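PDB 4XJW: sialidase B from Streptococcus pneumoniae serotype 4, which cleaves alpha-2,3-, alpha-2,6- and alpha-2,8-linked terminal sialic acid residues from oligosaccharides, glycoproteins and glycolipids. Local coordinates for residues L108-D113 and K117-Y122; V76-A81 and I85-S90; M36-D41 and Q47-L52. The protein carries 1 engineered substitution. All coordinates share one frame; numbering follows the deposited sequence.

Contact 1: residues L108-D113 and K117-Y122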
ATOM      1  N   LEU A 108      15.945   6.663 -15.379  1.00 10.64           N
ATOM      2  CA  LEU A 108      14.812   7.428 -15.881  1.00  9.64           C
ATOM      3  C   LEU A 108      14.720   7.254 -17.397  1.00 12.71           C
ATOM      4  O   LEU A 108      15.719   7.346 -18.093  1.00 12.23           O
ATOM      5  CB  LEU A 108      14.967   8.893 -15.474  1.00 12.49           C
ATOM      6  CG  LEU A 108      13.899   9.879 -15.942  1.00 11.83           C
ATOM      7  CD1 LEU A 108      13.729  11.016 -14.938  1.00 14.74           C
ATOM      8  CD2 LEU A 108      14.231  10.459 -17.326  1.00 13.54           C
ATOM      9  N   VAL A 109      13.522   6.982 -17.899  1.00 12.11           N
ATOM     10  CA  VAL A 109      13.290   6.919 -19.341  1.00 10.90           C
ATOM     11  C   VAL A 109      12.085   7.785 -19.688  1.00 13.11           C
ATOM     12  O   VAL A 109      10.977   7.533 -19.206  1.00 13.57           O
ATOM     13  CB  VAL A 109      12.998   5.486 -19.810  1.00 15.64           C
ATOM     14  CG1 VAL A 109      12.774   5.459 -21.331  1.00 14.76           C
ATOM     15  CG2 VAL A 109      14.144   4.563 -19.431  1.00 12.83           C
ATOM     16  N   PHE A 110      12.285   8.790 -20.536  1.00 10.33           N
ATOM     17  CA  PHE A 110      11.184   9.659 -20.919  1.00 11.28           C
ATOM     18  C   PHE A 110      10.950   9.529 -22.410  1.00 12.55           C
ATOM     19  O   PHE A 110      11.877   9.701 -23.200  1.00 13.80           O
ATOM     20  CB  PHE A 110      11.468  11.114 -20.563  1.00 12.57           C
ATOM     21  CG  PHE A 110      10.377  12.052 -21.002  1.00 11.26           C
ATOM     22  CD1 PHE A 110       9.144  12.033 -20.372  1.00 12.50           C
ATOM     23  CD2 PHE A 110      10.585  12.935 -22.057  1.00 11.94           C
ATOM     24  CE1 PHE A 110       8.123  12.885 -20.772  1.00 12.14           C
ATOM     25  CE2 PHE A 110       9.575  13.794 -22.467  1.00 12.84           C
ATOM     26  CZ  PHE A 110       8.342  13.771 -21.818  1.00 14.27           C
ATOM     27  N   VAL A 111       9.723   9.187 -22.783  1.00 10.92           N
ATOM     28  CA  VAL A 111       9.380   8.989 -24.189  1.00 11.78           C
ATOM     29  C   VAL A 111       8.419  10.087 -24.673  1.00 13.95           C
ATOM     30  O   VAL A 111       7.338  10.291 -24.108  1.00 13.31           O
ATOM     31  CB  VAL A 111       8.769   7.591 -24.414  1.00 11.10           C
ATOM     32  CG1 VAL A 111       8.451   7.395 -25.885  1.00 17.81           C
ATOM     33  CG2 VAL A 111       9.739   6.508 -23.931  1.00 16.67           C
ATOM     34  N   SER A 112       8.832  10.803 -25.719  1.00 14.73           N
ATOM     35  CA  SER A 112       8.028  11.852 -26.335  1.00 12.48           C
ATOM     36  C   SER A 112       7.603  11.368 -27.726  1.00 15.51           C
ATOM     37  O   SER A 112       8.406  11.357 -28.660  1.00 18.96           O
ATOM     38  CB  SER A 112       8.850  13.146 -26.418  1.00 15.68           C
ATOM     39  OG  SER A 112       8.110  14.222 -26.951  1.00 16.81           O
ATOM     40  N   ASP A 113       6.340  10.969 -27.847  1.00 15.86           N
ATOM     41  CA  ASP A 113       5.864  10.203 -28.996  1.00 17.11           C
ATOM     42  C   ASP A 113       4.907  11.027 -29.852  1.00 18.95           C
ATOM     43  O   ASP A 113       3.736  11.200 -29.504  1.00 18.97           O
ATOM     44  CB  ASP A 113       5.164   8.933 -28.497  1.00 17.59           C
ATOM     45  CG  ASP A 113       4.809   7.968 -29.616  1.00 24.44           C
ATOM     46  OD1 ASP A 113       4.904   8.349 -30.799  1.00 23.45           O
ATOM     47  OD2 ASP A 113       4.424   6.826 -29.296  1.00 28.97           O
ATOM     48  N   LYS A 117       0.962  11.098 -29.867  1.00 17.91           N
ATOM     49  CA  LYS A 117       0.784  12.362 -29.152  1.00 19.77           C
ATOM     50  C   LYS A 117       0.831  12.161 -27.653  1.00 16.36           C
ATOM     51  O   LYS A 117       0.043  12.759 -26.913  1.00 19.66           O
ATOM     52  CB  LYS A 117      -0.546  13.025 -29.513  1.00 19.93           C
ATOM     53  CG  LYS A 117      -0.709  13.349 -30.983  1.00 26.19           C
ATOM     54  CD  LYS A 117      -1.988  14.143 -31.187  1.00 27.41           C
ATOM     55  CE  LYS A 117      -1.993  14.864 -32.511  1.00 35.09           C
ATOM     56  NZ  LYS A 117      -3.112  15.848 -32.577  1.00 40.26           N
ATOM     57  N   THR A 118       1.765  11.334 -27.206  1.00 19.33           N
ATOM     58  CA  THR A 118       1.812  10.943 -25.807  1.00 17.02           C
ATOM     59  C   THR A 118       3.193  11.169 -25.202  1.00 15.09           C
ATOM     60  O   THR A 118       4.212  10.974 -25.872  1.00 16.41           O
ATOM     61  CB  THR A 118       1.394   9.472 -25.663  1.00 18.67           C
ATOM     62  OG1 THR A 118       0.025   9.336 -26.081  1.00 21.71           O
ATOM     63  CG2 THR A 118       1.520   8.998 -24.220  1.00 20.87           C
ATOM     64  N   TYR A 119       3.212  11.603 -23.946  1.00 13.48           N
ATOM     65  CA  TYR A 119       4.438  11.747 -23.186  1.00 14.46           C
ATOM     66  C   TYR A 119       4.375  10.726 -22.063  1.00 15.37           C
ATOM     67  O   TYR A 119       3.407  10.694 -21.300  1.00 16.68           O
ATOM     68  CB  TYR A 119       4.540  13.147 -22.585  1.00 13.92           C
ATOM     69  CG  TYR A 119       4.486  14.295 -23.575  1.00 13.72           C
ATOM     70  CD1 TYR A 119       5.607  14.656 -24.316  1.00 11.39           C
ATOM     71  CD2 TYR A 119       3.327  15.030 -23.739  1.00 12.07           C
ATOM     72  CE1 TYR A 119       5.567  15.716 -25.215  1.00 14.76           C
ATOM     73  CE2 TYR A 119       3.277  16.109 -24.621  1.00 16.01           C
ATOM     74  CZ  TYR A 119       4.398  16.437 -25.360  1.00 16.38           C
ATOM     75  OH  TYR A 119       4.349  17.501 -26.237  1.00 17.37           O
ATOM     76  N   THR A 120       5.401   9.893 -21.954  1.00 12.58           N
ATOM     77  CA  THR A 120       5.402   8.843 -20.941  1.00 11.60           C
ATOM     78  C   THR A 120       6.705   8.847 -20.162  1.00 13.62           C
ATOM     79  O   THR A 120       7.781   8.875 -20.759  1.00 13.21           O
ATOM     80  CB  THR A 120       5.263   7.458 -21.602  1.00 13.10           C
ATOM     81  OG1 THR A 120       4.082   7.426 -22.414  1.00 15.32           O
ATOM     82  CG2 THR A 120       5.178   6.344 -20.552  1.00 13.32           C
ATOM     83  N   MET A 121       6.610   8.787 -18.834  1.00 10.67           N
ATOM     84  CA  MET A 121       7.790   8.773 -17.970  1.00 10.93           C
ATOM     85  C   MET A 121       7.900   7.465 -17.200  1.00 11.24           C
ATOM     86  O   MET A 121       6.922   7.028 -16.584  1.00 11.95           O
ATOM     87  CB  MET A 121       7.709   9.912 -16.968  1.00 10.20           C
ATOM     88  CG  MET A 121       8.859   9.923 -15.964  1.00 13.76           C
ATOM     89  SD  MET A 121      10.413  10.487 -16.710  1.00 13.56           S
ATOM     90  CE  MET A 121      10.053  12.232 -16.799  1.00 11.85           C
ATOM     91  N   TYR A 122       9.080   6.852 -17.235  1.00 11.01           N
ATOM     92  CA  TYR A 122       9.363   5.676 -16.410  1.00 10.84           C
ATOM     93  C   TYR A 122      10.510   6.017 -15.480  1.00 11.72           C
ATOM     94  O   TYR A 122      11.474   6.644 -15.888  1.00 13.92           O
ATOM     95  CB  TYR A 122       9.802   4.490 -17.269  1.00 11.25           C
ATOM     96  CG  TYR A 122       8.887   4.103 -18.409  1.00 12.11           C
ATOM     97  CD1 TYR A 122       8.988   4.726 -19.644  1.00 11.67           C
ATOM     98  CD2 TYR A 122       7.952   3.082 -18.261  1.00 12.77           C
ATOM     99  CE1 TYR A 122       8.169   4.355 -20.705  1.00 16.17           C
ATOM    100  CE2 TYR A 122       7.138   2.694 -19.308  1.00 15.25           C
ATOM    101  CZ  TYR A 122       7.247   3.346 -20.527  1.00 15.88           C
ATOM    102  OH  TYR A 122       6.441   2.973 -21.574  1.00 21.44           O
TER

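Contact 2: residues V76-A81 and I85-S90. With PO4 (phosphate ion), chain D.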
ATOM      1  N   VAL A  76       8.061  16.698 -15.939  1.00 10.08           N
ATOM      2  CA  VAL A  76       8.563  17.408 -17.109  1.00 11.24           C
ATOM      3  C   VAL A  76       7.738  18.665 -17.348  1.00 11.77           C
ATOM      4  O   VAL A  76       6.563  18.745 -16.976  1.00 11.56           O
ATOM      5  CB  VAL A  76       8.529  16.576 -18.408  1.00 11.61           C
ATOM      6  CG1 VAL A  76       9.454  15.363 -18.310  1.00 12.06           C
ATOM      7  CG2 VAL A  76       7.104  16.168 -18.754  1.00 15.55           C
ATOM      8  N   GLU A  77       8.379  19.642 -17.984  1.00 13.82           N
ATOM      9  CA  GLU A  77       7.705  20.809 -18.517  1.00 14.27           C
ATOM     10  C   GLU A  77       7.958  20.830 -20.020  1.00 12.38           C
ATOM     11  O   GLU A  77       9.058  20.502 -20.473  1.00 14.21           O
ATOM     12  CB  GLU A  77       8.289  22.070 -17.908  1.00 14.73           C
ATOM     13  CG  GLU A  77       8.050  22.250 -16.444  1.00 15.76           C
ATOM     14  CD  GLU A  77       8.145  23.706 -16.079  1.00 19.64           C
ATOM     15  OE1 GLU A  77       7.166  24.444 -16.330  1.00 20.63           O
ATOM     16  OE2 GLU A  77       9.211  24.116 -15.585  1.00 20.69           O
ATOM     17  N   ILE A  78       6.932  21.186 -20.791  1.00 13.33           N
ATOM     18  CA  ILE A  78       7.077  21.329 -22.238  1.00 11.52           C
ATOM     19  C   ILE A  78       6.341  22.597 -22.635  1.00 18.03           C
ATOM     20  O   ILE A  78       5.109  22.652 -22.577  1.00 17.21           O
ATOM     21  CB  ILE A  78       6.544  20.097 -23.008  1.00 14.84           C
ATOM     22  CG1 ILE A  78       6.821  18.807 -22.238  1.00 16.74           C
ATOM     23  CG2 ILE A  78       7.176  20.009 -24.381  1.00 17.72           C
ATOM     24  CD1 ILE A  78       5.692  17.816 -22.274  1.00 19.37           C
ATOM     25  N   ARG A  79       7.096  23.632 -23.007  1.00 15.88           N
ATOM     26  CA  ARG A  79       6.522  24.971 -23.127  1.00 16.70           C
ATOM     27  C   ARG A  79       6.961  25.684 -24.395  1.00 16.04           C
ATOM     28  O   ARG A  79       8.140  25.665 -24.751  1.00 16.13           O
ATOM     29  CB  ARG A  79       6.922  25.820 -21.919  1.00 15.18           C
ATOM     30  CG  ARG A  79       6.647  25.154 -20.579  1.00 19.75           C
ATOM     31  CD  ARG A  79       7.005  26.057 -19.428  1.00 17.50           C
ATOM     32  NE  ARG A  79       6.127  27.218 -19.387  1.00 16.24           N
ATOM     33  CZ  ARG A  79       6.247  28.234 -18.538  1.00 22.13           C
ATOM     34  NH1 ARG A  79       7.228  28.252 -17.640  1.00 20.55           N
ATOM     35  NH2 ARG A  79       5.383  29.240 -18.595  1.00 21.54           N
ATOM     36  N   ASP A  80       6.007  26.325 -25.060  1.00 19.01           N
ATOM     37  CA  ASP A  80       6.300  27.124 -26.249  1.00 16.46           C
ATOM     38  C   ASP A  80       5.269  28.244 -26.292  1.00 16.56           C
ATOM     39  O   ASP A  80       4.087  27.997 -26.529  1.00 18.00           O
ATOM     40  CB  ASP A  80       6.212  26.261 -27.512  1.00 19.91           C
ATOM     41  CG  ASP A  80       6.643  27.002 -28.778  1.00 21.73           C
ATOM     42  OD1 ASP A  80       6.197  28.146 -28.994  1.00 21.79           O
ATOM     43  OD2 ASP A  80       7.417  26.420 -29.568  1.00 22.15           O
ATOM     44  N   ALA A  81       5.719  29.471 -26.046  1.00 18.53           N
ATOM     45  CA  ALA A  81       4.816  30.611 -25.920  1.00 20.64           C
ATOM     46  C   ALA A  81       4.158  30.969 -27.243  1.00 26.25           C
ATOM     47  O   ALA A  81       3.031  31.457 -27.269  1.00 26.97           O
ATOM     48  CB  ALA A  81       5.553  31.806 -25.363  1.00 17.68           C
ATOM     49  N   ILE A  85       1.459  26.715 -25.793  1.00 21.04           N
ATOM     50  CA  ILE A  85       1.461  25.425 -25.115  1.00 19.81           C
ATOM     51  C   ILE A  85       2.285  25.492 -23.839  1.00 20.14           C
ATOM     52  O   ILE A  85       3.436  25.940 -23.848  1.00 19.51           O
ATOM     53  CB  ILE A  85       2.029  24.321 -26.019  1.00 19.15           C
ATOM     54  CG1 ILE A  85       1.075  24.036 -27.177  1.00 19.98           C
ATOM     55  CG2 ILE A  85       2.267  23.028 -25.212  1.00 18.48           C
ATOM     56  CD1 ILE A  85       1.656  23.156 -28.265  1.00 23.49           C
ATOM     57  N   ASN A  86       1.693  25.044 -22.738  1.00 17.91           N
ATOM     58  CA  ASN A  86       2.411  24.961 -21.477  1.00 19.08           C
ATOM     59  C   ASN A  86       2.025  23.707 -20.718  1.00 19.49           C
ATOM     60  O   ASN A  86       1.093  23.714 -19.915  1.00 22.26           O
ATOM     61  CB  ASN A  86       2.157  26.191 -20.619  1.00 19.13           C
ATOM     62  CG  ASN A  86       2.727  27.446 -21.234  1.00 24.94           C
ATOM     63  OD1 ASN A  86       3.929  27.686 -21.162  1.00 20.63           O
ATOM     64  ND2 ASN A  86       1.868  28.252 -21.853  1.00 25.60           N
ATOM     65  N   TYR A  87       2.755  22.635 -20.973  1.00 16.64           N
ATOM     66  CA  TYR A  87       2.446  21.361 -20.354  1.00 15.59           C
ATOM     67  C   TYR A  87       3.325  21.129 -19.133  1.00 15.60           C
ATOM     68  O   TYR A  87       4.522  21.419 -19.147  1.00 14.32           O
ATOM     69  CB  TYR A  87       2.637  20.232 -21.359  1.00 16.60           C
ATOM     70  CG  TYR A  87       1.670  20.242 -22.520  1.00 17.03           C
ATOM     71  CD1 TYR A  87       0.368  20.711 -22.367  1.00 20.21           C
ATOM     72  CD2 TYR A  87       2.061  19.779 -23.771  1.00 17.42           C
ATOM     73  CE1 TYR A  87      -0.519  20.714 -23.435  1.00 23.48           C
ATOM     74  CE2 TYR A  87       1.182  19.773 -24.836  1.00 17.92           C
ATOM     75  CZ  TYR A  87      -0.103  20.242 -24.664  1.00 21.55           C
ATOM     76  OH  TYR A  87      -0.975  20.244 -25.729  1.00 24.28           O
ATOM     77  N   LEU A  88       2.710  20.629 -18.069  1.00 13.12           N
ATOM     78  CA  LEU A  88       3.433  20.210 -16.882  1.00 13.44           C
ATOM     79  C   LEU A  88       2.855  18.866 -16.463  1.00 13.42           C
ATOM     80  O   LEU A  88       1.665  18.773 -16.144  1.00 15.00           O
ATOM     81  CB  LEU A  88       3.272  21.241 -15.758  1.00 14.80           C
ATOM     82  CG  LEU A  88       3.739  20.764 -14.376  1.00 21.77           C
ATOM     83  CD1 LEU A  88       5.235  20.657 -14.330  1.00 24.14           C
ATOM     84  CD2 LEU A  88       3.235  21.681 -13.262  1.00 29.58           C
ATOM     85  N   PHE A  89       3.690  17.828 -16.494  1.00 12.65           N
ATOM     86  CA  PHE A  89       3.282  16.488 -16.058  1.00 15.35           C
ATOM     87  C   PHE A  89       4.225  16.016 -14.974  1.00 11.89           C
ATOM     88  O   PHE A  89       5.434  16.194 -15.080  1.00 13.63           O
ATOM     89  CB  PHE A  89       3.337  15.488 -17.215  1.00 13.30           C
ATOM     90  CG  PHE A  89       2.598  15.942 -18.427  1.00 17.45           C
ATOM     91  CD1 PHE A  89       1.231  16.171 -18.367  1.00 18.12           C
ATOM     92  CD2 PHE A  89       3.264  16.152 -19.621  1.00 19.13           C
ATOM     93  CE1 PHE A  89       0.535  16.604 -19.488  1.00 23.69           C
ATOM     94  CE2 PHE A  89       2.576  16.582 -20.743  1.00 23.39           C
ATOM     95  CZ  PHE A  89       1.212  16.806 -20.671  1.00 17.92           C
ATOM     96  N   SER A  90       3.680  15.398 -13.934  1.00 10.89           N
ATOM     97  CA  SER A  90       4.528  14.950 -12.842  1.00 11.09           C
ATOM     98  C   SER A  90       3.832  13.876 -12.031  1.00 11.22           C
ATOM     99  O   SER A  90       2.618  13.687 -12.145  1.00 14.08           O
ATOM    100  CB  SER A  90       4.885  16.130 -11.931  1.00 11.65           C
ATOM    101  OG  SER A  90       3.738  16.536 -11.204  1.00 13.76           O
TER
HETATM  102  P   PO4 D 703       8.054  29.775 -14.426  1.00 21.32           P
HETATM  103  O1  PO4 D 703       9.217  30.528 -13.835  1.00 22.09           O
HETATM  104  O2  PO4 D 703       7.807  30.231 -15.852  1.00 20.98           O
HETATM  105  O3  PO4 D 703       8.407  28.298 -14.417  1.00 20.22           O
HETATM  106  O4  PO4 D 703       6.829  30.017 -13.582  1.00 22.95           O
HETATM  107  O   HOH W   1       4.798  24.018 -17.726  1.00 20.01           O

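Contact 3: residues M36-D41 and Q47-L52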
ATOM      1  N   MET A  36      18.276   8.410 -18.705  1.00 15.15           N
ATOM      2  CA  MET A  36      19.155   9.072 -17.749  1.00 18.32           C
ATOM      3  C   MET A  36      19.352   8.199 -16.522  1.00 19.04           C
ATOM      4  O   MET A  36      18.386   7.847 -15.848  1.00 20.76           O
ATOM      5  CB  MET A  36      18.553  10.400 -17.301  1.00 20.67           C
ATOM      6  CG  MET A  36      19.196  11.622 -17.902  1.00 30.01           C
ATOM      7  SD  MET A  36      18.687  13.113 -17.028  1.00 31.38           S
ATOM      8  CE  MET A  36      19.067  12.623 -15.356  1.00 24.11           C
ATOM      9  N   LYS A  37      20.597   7.840 -16.238  1.00 15.73           N
ATOM     10  CA  LYS A  37      20.933   7.199 -14.974  1.00 14.15           C
ATOM     11  C   LYS A  37      21.547   8.249 -14.065  1.00 17.59           C
ATOM     12  O   LYS A  37      22.573   8.852 -14.404  1.00 19.09           O
ATOM     13  CB  LYS A  37      21.872   6.014 -15.195  1.00 17.70           C
ATOM     14  CG  LYS A  37      21.132   4.789 -15.716  1.00 22.86           C
ATOM     15  CD  LYS A  37      22.065   3.706 -16.220  1.00 29.95           C
ATOM     16  CE  LYS A  37      21.278   2.442 -16.556  1.00 27.55           C
ATOM     17  NZ  LYS A  37      20.581   1.877 -15.347  1.00 23.09           N
ATOM     18  N   PHE A  38      20.909   8.505 -12.925  1.00 13.41           N
ATOM     19  CA  PHE A  38      21.339   9.614 -12.080  1.00 14.76           C
ATOM     20  C   PHE A  38      21.177   9.341 -10.591  1.00 14.95           C
ATOM     21  O   PHE A  38      20.352   8.517 -10.168  1.00 15.40           O
ATOM     22  CB  PHE A  38      20.585  10.899 -12.454  1.00 14.05           C
ATOM     23  CG  PHE A  38      19.155  10.934 -11.971  1.00 13.38           C
ATOM     24  CD1 PHE A  38      18.142  10.362 -12.728  1.00 16.33           C
ATOM     25  CD2 PHE A  38      18.830  11.541 -10.763  1.00 12.99           C
ATOM     26  CE1 PHE A  38      16.830  10.398 -12.288  1.00 18.12           C
ATOM     27  CE2 PHE A  38      17.523  11.569 -10.320  1.00 16.79           C
ATOM     28  CZ  PHE A  38      16.523  10.993 -11.086  1.00 15.64           C
ATOM     29  N   LYS A  39      21.972  10.052  -9.801  1.00 14.15           N
ATOM     30  CA  LYS A  39      21.919   9.958  -8.357  1.00 13.92           C
ATOM     31  C   LYS A  39      21.626  11.330  -7.802  1.00 15.42           C
ATOM     32  O   LYS A  39      22.100  12.341  -8.334  1.00 16.78           O
ATOM     33  CB  LYS A  39      23.251   9.474  -7.789  1.00 15.88           C
ATOM     34  CG  LYS A  39      23.721   8.140  -8.339  1.00 18.38           C
ATOM     35  CD  LYS A  39      25.108   7.809  -7.833  1.00 21.98           C
ATOM     36  CE  LYS A  39      25.510   6.410  -8.259  1.00 28.84           C
ATOM     37  NZ  LYS A  39      26.911   6.103  -7.876  1.00 33.04           N
ATOM     38  N   ALA A  40      20.836  11.372  -6.734  1.00 15.35           N
ATOM     39  CA  ALA A  40      20.563  12.617  -6.032  1.00 13.83           C
ATOM     40  C   ALA A  40      20.195  12.292  -4.599  1.00 16.85           C
ATOM     41  O   ALA A  40      19.024  12.068  -4.286  1.00 17.08           O
ATOM     42  CB  ALA A  40      19.425  13.388  -6.709  1.00 16.00           C
ATOM     43  N   ASP A  41      21.195  12.265  -3.729  1.00 18.07           N
ATOM     44  CA  ASP A  41      20.959  11.927  -2.335  1.00 18.10           C
ATOM     45  C   ASP A  41      20.900  13.163  -1.445  1.00 19.35           C
ATOM     46  O   ASP A  41      20.564  13.070  -0.262  1.00 26.26           O
ATOM     47  CB  ASP A  41      21.992  10.919  -1.824  1.00 23.12           C
ATOM     48  CG  ASP A  41      23.416  11.434  -1.912  1.00 29.95           C
ATOM     49  OD1 ASP A  41      23.670  12.369  -2.698  1.00 30.34           O
ATOM     50  OD2 ASP A  41      24.284  10.882  -1.202  1.00 32.50           O
ATOM     51  N   GLN A  47      14.802  21.005  -8.732  1.00 14.05           N
ATOM     52  CA  GLN A  47      15.969  21.064  -9.602  1.00 15.69           C
ATOM     53  C   GLN A  47      15.740  20.378 -10.939  1.00 16.93           C
ATOM     54  O   GLN A  47      15.089  19.331 -11.003  1.00 13.94           O
ATOM     55  CB  GLN A  47      17.193  20.458  -8.914  1.00 12.90           C
ATOM     56  CG  GLN A  47      17.028  19.016  -8.419  1.00 16.50           C
ATOM     57  CD  GLN A  47      18.246  18.532  -7.650  1.00 16.65           C
ATOM     58  OE1 GLN A  47      18.916  19.312  -6.961  1.00 15.62           O
ATOM     59  NE2 GLN A  47      18.550  17.249  -7.771  1.00 15.29           N
ATOM     60  N   ALA A  48      16.264  20.991 -12.003  1.00 15.28           N
ATOM     61  CA  ALA A  48      16.207  20.405 -13.338  1.00 16.59           C
ATOM     62  C   ALA A  48      17.398  19.484 -13.556  1.00 17.11           C
ATOM     63  O   ALA A  48      18.540  19.845 -13.247  1.00 18.28           O
ATOM     64  CB  ALA A  48      16.174  21.503 -14.413  1.00 14.19           C
ATOM     65  N   LEU A  49      17.136  18.291 -14.083  1.00 15.08           N
ATOM     66  CA  LEU A  49      18.203  17.371 -14.418  1.00 16.06           C
ATOM     67  C   LEU A  49      18.680  17.617 -15.851  1.00 16.32           C
ATOM     68  O   LEU A  49      19.876  17.536 -16.146  1.00 16.23           O
ATOM     69  CB  LEU A  49      17.725  15.927 -14.247  1.00 16.08           C
ATOM     70  CG  LEU A  49      17.328  15.577 -12.811  1.00 18.31           C
ATOM     71  CD1 LEU A  49      16.751  14.174 -12.713  1.00 20.51           C
ATOM     72  CD2 LEU A  49      18.508  15.741 -11.861  1.00 20.13           C
ATOM     73  N   PHE A  50      17.737  17.938 -16.730  1.00 15.07           N
ATOM     74  CA  PHE A  50      18.004  18.114 -18.151  1.00 13.87           C
ATOM     75  C   PHE A  50      17.102  19.209 -18.668  1.00 17.93           C
ATOM     76  O   PHE A  50      15.919  19.257 -18.320  1.00 16.87           O
ATOM     77  CB  PHE A  50      17.735  16.797 -18.900  1.00 14.84           C
ATOM     78  CG  PHE A  50      17.778  16.917 -20.401  1.00 21.12           C
ATOM     79  CD1 PHE A  50      18.983  16.834 -21.085  1.00 25.34           C
ATOM     80  CD2 PHE A  50      16.606  17.095 -21.127  1.00 20.27           C
ATOM     81  CE1 PHE A  50      19.021  16.936 -22.471  1.00 27.96           C
ATOM     82  CE2 PHE A  50      16.635  17.194 -22.512  1.00 27.59           C
ATOM     83  CZ  PHE A  50      17.845  17.115 -23.183  1.00 25.32           C
ATOM     84  N   GLY A  51      17.665  20.094 -19.487  1.00 17.64           N
ATOM     85  CA  GLY A  51      16.910  21.175 -20.092  1.00 18.68           C
ATOM     86  C   GLY A  51      17.255  21.380 -21.557  1.00 17.78           C
ATOM     87  O   GLY A  51      18.411  21.231 -21.973  1.00 21.41           O
ATOM     88  N   LEU A  52      16.232  21.682 -22.347  1.00 14.66           N
ATOM     89  CA  LEU A  52      16.395  22.122 -23.726  1.00 14.66           C
ATOM     90  C   LEU A  52      15.644  23.435 -23.835  1.00 15.72           C
ATOM     91  O   LEU A  52      14.420  23.459 -23.673  1.00 18.72           O
ATOM     92  CB  LEU A  52      15.764  21.131 -24.698  1.00 18.75           C
ATOM     93  CG  LEU A  52      16.458  19.804 -24.959  1.00 25.14           C
ATOM     94  CD1 LEU A  52      15.533  18.903 -25.756  1.00 25.90           C
ATOM     95  CD2 LEU A  52      17.761  20.033 -25.706  1.00 24.79           C
TER

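Contact 1: residues L108-D113 and K117-Y122
Phe110 and Met121 face each other in a beta hairpin of the concanavalin-like N-terminal domain, whose strands 102-113 and 118-123 run antiparallel. The hydrogen-bonded pairs Val109-Tyr122, Val111-Thr120 and Asp113-Thr118 each contribute two backbone bonds; that from Val111 N to Thr120 O is 2.8 Å long and almost straight (177°). At the turn, Lys117 and Thr118 both oppose Asp113, which makes a G1 beta bulge.

The face bearing Leu108, Phe110, Ser112, Tyr119 and Met121 is buried and tightly packed. Bends at chi2 and chi3 curl the Met121 chain back across the strand boundary, where SD touches Leu108 CG at 3.6 Å and CE reaches Phe110 CD1 at 3.7 Å. Met121 SD stands obliquely beside the Phe110 ring, 5.4 Å from its centroid, a Met-aromatic contact. At the far end of the ring, Phe110 CZ lies 3.8 Å from Tyr119 CD1. Val76 and Ile78 of strand 74-80 close over this layer, while Tyr119 OH bonds to Leu137 O.

The other face is looser and partly open to solvent. Thr118 OG1 bonds to Asp116 O and, on strand 126-132, to Thr132 OG1; Thr120 OG1 bonds to Ser130 OG of that strand. Tyr122, bonded through OH to Asp179, has its ring edge against the first strand: CE1 lies 4.2 Å from Val111 CG2, and CD1 lies 3.5 Å from Val109 O, which is in the ring plane.

Contact 2: residues V76-A81 and I85-S90
Arg79 and Asn86 form the polar link between the side chains of these two strands. Arg79 NE donates to Asn86 OD1 over 2.9 Å at 168°, with OD1 almost exactly in the guanidinium plane, and a weak bond from NH2 falls on the same oxygen. The amide is turned steeply against the guanidinium, their planes 65° apart. A bend at chi3 (67°) swings the guanidinium over to Asn86, and its other edge serves a phosphate ion, probably from the crystallisation liquor: NH1 gives O2 of that ion a 2.7 Å bond. Arg155 also holds the phosphate, and Tyr63 OH is a further partner of NH1. These bonds restrain the rotation of the guanidinium.

Water contributes a second polar bridge on this face. One molecule donates to Glu77 OE1 and to Tyr87 O, so that Tyr87 O accepts both this bond and the one from Ile78 N. Glu77 OE2 pairs with Tyr63 OH.

Apolar contacts dominate the opposite face. Ile78 CD1 lies 3.7 Å from Phe89 CE2 and Val76 CG2 lies 3.9 Å from Phe89 CD2, both at the edge of the ring. Tyr119 and Met121 of the other sheet pack against this layer. On the face of Glu77, Arg79, Asn86 and Leu88, Leu88 CD1 rests against the aliphatic CG of Glu77 at 3.9 Å.

Backbone bonding is regular: Val76-Phe89, Ile78-Tyr87 and Asp80-Ile85 are hydrogen-bonded pairs with two bonds each. This antiparallel beta hairpin, its second strand outermost and one face turned to the core, forms one edge of the six-stranded sheet in this concanavalin-like beta-sandwich.

Contact 3: residues M36-D41 and Q47-L52
Residues 36-40 and 47-50 run in nearly opposite directions, 161° apart end to end, yet their closest CA atoms, those of Phe38 and Leu49, are 8.7 Å apart and no hydrogen bond joins the segments. Side chains alone bridge this distance. The central contact is a CH-pi interaction in which Leu49 CD1 sits over the middle of the Phe38 ring, 3.6 Å from its centroid and 12° off the ring normal. Phe38 CG lies between backbone N and carbonyl carbon (chi1 75°), which carries the ring toward Leu49, and the ring's rotation about CB-CG turns a face to the methyl. Such interleaving of side chains from facing layers is the core packing of a beta-sandwich: strand 32-39 belongs to one sheet of the concanavalin-like domain and strand 46-53 to the other. A classic beta bulge, with Leu49 and Phe50 both opposite Ile66, breaks the second strand where it turns a corner.

Met36 fills in next to the leucine. Its chain bends at chi3, carrying CE to 3.7 Å from Leu49 CB, while SD stays 4.2 Å from Phe50 CB. Ile170 of strand 166-173 adjoins both Met36 and Phe50. Towards the other end, Gln47 brings its amide alongside Ala40, with NE2 4.1 Å from Ala40 CB; Gln47 is buried, and its OE1 accepts bonds from Asn44 N and Lys164 N.

Overall arrangement
All three contacts lie in the N-terminal sandwich domain, away from the probable catalytic residues. Contacts 1 and 2 are hairpins, one in each sheet, and their apolar faces meet: Met121 CE lies 3.5 Å from Val76 CG1, and Tyr119 packs on Ile78 and Phe89. Contact 3 instead spans the two sheets, sharing one with contact 1, where strands 32-39 and 102-113 are neighbours, and the other with contact 2, about 17 Å away between centres. It is wholly buried and has no hydrogen bonds between its segments. The hairpins combine backbone bonding with one core-facing side and one more polar side, and contact 2 carries the phosphate and bridging water.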